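Side-chain contact in thermotoga maritima TmcAL (Thermotoga maritima, PDB 5Y0T), which belongs to the HIGH nucleotidyl transferase family of the HUP clan and holds adenosine-5'-rp-alpha-thio-triphosphate in a pocket: residues 314-318 and 319-323. Residues are numbered along the deposited sequence; the frame is centred on the assembly and turned at random.
Sequences ALFSV and FEVNK
Phe319 lies beside Val318 and close to Leu315 O where helix 307-318 ends in a Schellman motif, with Glu320 at positive phi. Starting from the root of the Phe319 side chain, CB lies 3.4 Å from Leu315 O, the same oxygen that accepts a hydrogen bond from Phe319 N, and CG stays near it. With CG turned away from its own carbonyl carbon (chi1 -69°), the ring runs alongside Val318, and CG1 of that valine sits over one face in a CH-pi contact, 3.8 Å from the ring centroid and only 8° off the normal. Phe319 CD1 is 3.9 Å from this methyl, and CE1 also meets it. On the other branch, Phe319 CD2 comes to 3.3 Å from Leu315 O, and farther out CE2 meets Leu315 CD2 at 4.4 Å. Phe41 and Phe397 make edge-to-face contacts with this ring, while Leu263 of the second subunit packs on both Phe319 and Val318, placing the helix end beside the dimer partner. The chain then turns through Glu320, whose N bonds to Ser317 O from well above the carbonyl plane. Val321 closes the motif: its N donates to Phe316 O almost straight, at 176°, and in the carbonyl plane. Val321 CB rests 3.9 Å from Phe316 CD1.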
ATOM      1  N   ALA A 314     -10.379  -6.706  -3.580  1.00 24.35           N
ATOM      2  CA  ALA A 314      -9.062  -6.080  -3.708  1.00 25.52           C
ATOM      3  C   ALA A 314      -9.148  -4.554  -3.570  1.00 24.78           C
ATOM      4  O   ALA A 314      -8.292  -3.944  -2.954  1.00 22.08           O
ATOM      5  CB  ALA A 314      -8.416  -6.448  -5.030  1.00 26.92           C
ATOM      6  N   LEU A 315     -10.186  -3.938  -4.132  1.00 20.50           N
ATOM      7  CA  LEU A 315     -10.355  -2.487  -4.002  1.00 19.07           C
ATOM      8  C   LEU A 315     -10.714  -2.112  -2.571  1.00 19.22           C
ATOM      9  O   LEU A 315     -10.167  -1.160  -2.021  1.00 21.21           O
ATOM     10  CB  LEU A 315     -11.431  -1.963  -4.961  1.00 20.60           C
ATOM     11  CG  LEU A 315     -11.116  -2.045  -6.453  1.00 25.18           C
ATOM     12  CD1 LEU A 315     -12.193  -1.305  -7.253  1.00 21.87           C
ATOM     13  CD2 LEU A 315      -9.753  -1.458  -6.734  1.00 22.10           C
ATOM     14  N   PHE A 316     -11.614  -2.879  -1.964  1.00 19.50           N
ATOM     15  CA  PHE A 316     -11.962  -2.653  -0.559  1.00 24.06           C
ATOM     16  C   PHE A 316     -10.735  -2.775   0.337  1.00 23.10           C
ATOM     17  O   PHE A 316     -10.572  -2.014   1.299  1.00 22.51           O
ATOM     18  CB  PHE A 316     -13.027  -3.635  -0.082  1.00 26.70           C
ATOM     19  CG  PHE A 316     -14.374  -3.424  -0.711  1.00 36.89           C
ATOM     20  CD1 PHE A 316     -14.713  -2.195  -1.253  1.00 32.87           C
ATOM     21  CD2 PHE A 316     -15.303  -4.463  -0.757  1.00 45.69           C
ATOM     22  CE1 PHE A 316     -15.966  -1.997  -1.827  1.00 42.76           C
ATOM     23  CE2 PHE A 316     -16.553  -4.278  -1.337  1.00 49.24           C
ATOM     24  CZ  PHE A 316     -16.885  -3.044  -1.873  1.00 45.59           C
ATOM     25  N   SER A 317      -9.866  -3.728   0.022  1.00 26.52           N
ATOM     26  CA  SER A 317      -8.652  -3.895   0.813  1.00 21.39           C
ATOM     27  C   SER A 317      -7.685  -2.720   0.656  1.00 24.40           C
ATOM     28  O   SER A 317      -7.184  -2.175   1.639  1.00 25.60           O
ATOM     29  CB  SER A 317      -7.947  -5.201   0.439  1.00 25.16           C
ATOM     30  OG  SER A 317      -8.798  -6.303   0.672  1.00 24.97           O
ATOM     31  N   VAL A 318      -7.409  -2.324  -0.579  1.00 23.38           N
ATOM     32  CA  VAL A 318      -6.419  -1.274  -0.784  1.00 24.09           C
ATOM     33  C   VAL A 318      -6.922   0.074  -0.248  1.00 24.44           C
ATOM     34  O   VAL A 318      -6.130   0.902   0.200  1.00 25.06           O
ATOM     35  CB  VAL A 318      -6.028  -1.167  -2.272  1.00 26.82           C
ATOM     36  CG1 VAL A 318      -7.087  -0.399  -3.069  1.00 28.66           C
ATOM     37  CG2 VAL A 318      -4.680  -0.508  -2.416  1.00 29.63           C
ATOM     38  N   PHE A 319      -8.234   0.279  -0.253  1.00 19.26           N
ATOM     39  CA  PHE A 319      -8.817   1.526   0.234  1.00 19.13           C
ATOM     40  C   PHE A 319      -9.234   1.414   1.697  1.00 24.95           C
ATOM     41  O   PHE A 319      -9.803   2.353   2.260  1.00 29.46           O
ATOM     42  CB  PHE A 319     -10.010   1.926  -0.644  1.00 21.37           C
ATOM     43  CG  PHE A 319      -9.612   2.349  -2.035  1.00 20.19           C
ATOM     44  CD1 PHE A 319      -8.484   3.138  -2.226  1.00 23.88           C
ATOM     45  CD2 PHE A 319     -10.351   1.947  -3.144  1.00 22.12           C
ATOM     46  CE1 PHE A 319      -8.087   3.537  -3.499  1.00 19.71           C
ATOM     47  CE2 PHE A 319      -9.971   2.334  -4.428  1.00 23.92           C
ATOM     48  CZ  PHE A 319      -8.835   3.133  -4.608  1.00 21.35           C
ATOM     49  N   GLU A 320      -8.946   0.259   2.296  1.00 24.82           N
ATOM     50  CA  GLU A 320      -9.260  -0.012   3.707  1.00 28.71           C
ATOM     51  C   GLU A 320     -10.722   0.255   4.008  1.00 26.28           C
ATOM     52  O   GLU A 320     -11.077   0.962   4.953  1.00 32.89           O
ATOM     53  CB  GLU A 320      -8.368   0.818   4.632  1.00 31.16           C
ATOM     54  CG  GLU A 320      -6.899   0.465   4.507  1.00 35.78           C
ATOM     55  CD  GLU A 320      -6.033   1.177   5.526  1.00 49.90           C
ATOM     56  OE1 GLU A 320      -6.228   2.400   5.718  1.00 52.58           O
ATOM     57  OE2 GLU A 320      -5.158   0.510   6.126  1.00 50.31           O
ATOM     58  N   VAL A 321     -11.582  -0.336   3.205  1.00 20.84           N
ATOM     59  CA  VAL A 321     -12.998  -0.086   3.361  1.00 22.95           C
ATOM     60  C   VAL A 321     -13.500  -1.136   4.345  1.00 29.77           C
ATOM     61  O   VAL A 321     -13.738  -2.287   3.979  1.00 31.82           O
ATOM     62  CB  VAL A 321     -13.692  -0.179   1.973  1.00 28.05           C
ATOM     63  CG1 VAL A 321     -15.192   0.011   2.069  1.00 28.57           C
ATOM     64  CG2 VAL A 321     -13.069   0.850   1.012  1.00 22.34           C
ATOM     65  N   ASN A 322     -13.719  -0.731   5.594  1.00 28.13           N
ATOM     66  CA  ASN A 322     -13.897  -1.737   6.627  1.00 34.02           C
ATOM     67  C   ASN A 322     -15.369  -2.064   6.835  1.00 32.64           C
ATOM     68  O   ASN A 322     -16.245  -1.380   6.298  1.00 26.66           O
ATOM     69  CB  ASN A 322     -13.246  -1.289   7.946  1.00 34.58           C
ATOM     70  CG  ASN A 322     -13.828   0.008   8.483  1.00 37.84           C
ATOM     71  OD1 ASN A 322     -14.936   0.030   9.019  1.00 33.65           O
ATOM     72  ND2 ASN A 322     -13.072   1.093   8.359  1.00 39.14           N
ATOM     73  N   LYS A 323     -15.633  -3.073   7.659  1.00 28.10           N
ATOM     74  CA  LYS A 323     -16.975  -3.632   7.788  1.00 26.55           C
ATOM     75  C   LYS A 323     -17.945  -2.668   8.458  1.00 29.04           C
ATOM     76  O   LYS A 323     -19.104  -2.555   8.043  1.00 29.45           O
ATOM     77  CB  LYS A 323     -16.923  -4.960   8.549  1.00 24.72           C
ATOM     78  CG  LYS A 323     -16.237  -6.068   7.744  1.00 32.83           C
ATOM     79  CD  LYS A 323     -16.190  -7.416   8.490  1.00 35.34           C
ATOM     80  CE  LYS A 323     -15.896  -8.568   7.517  1.00 36.42           C
ATOM     81  NZ  LYS A 323     -15.383  -9.802   8.191  1.00 40.65           N
TER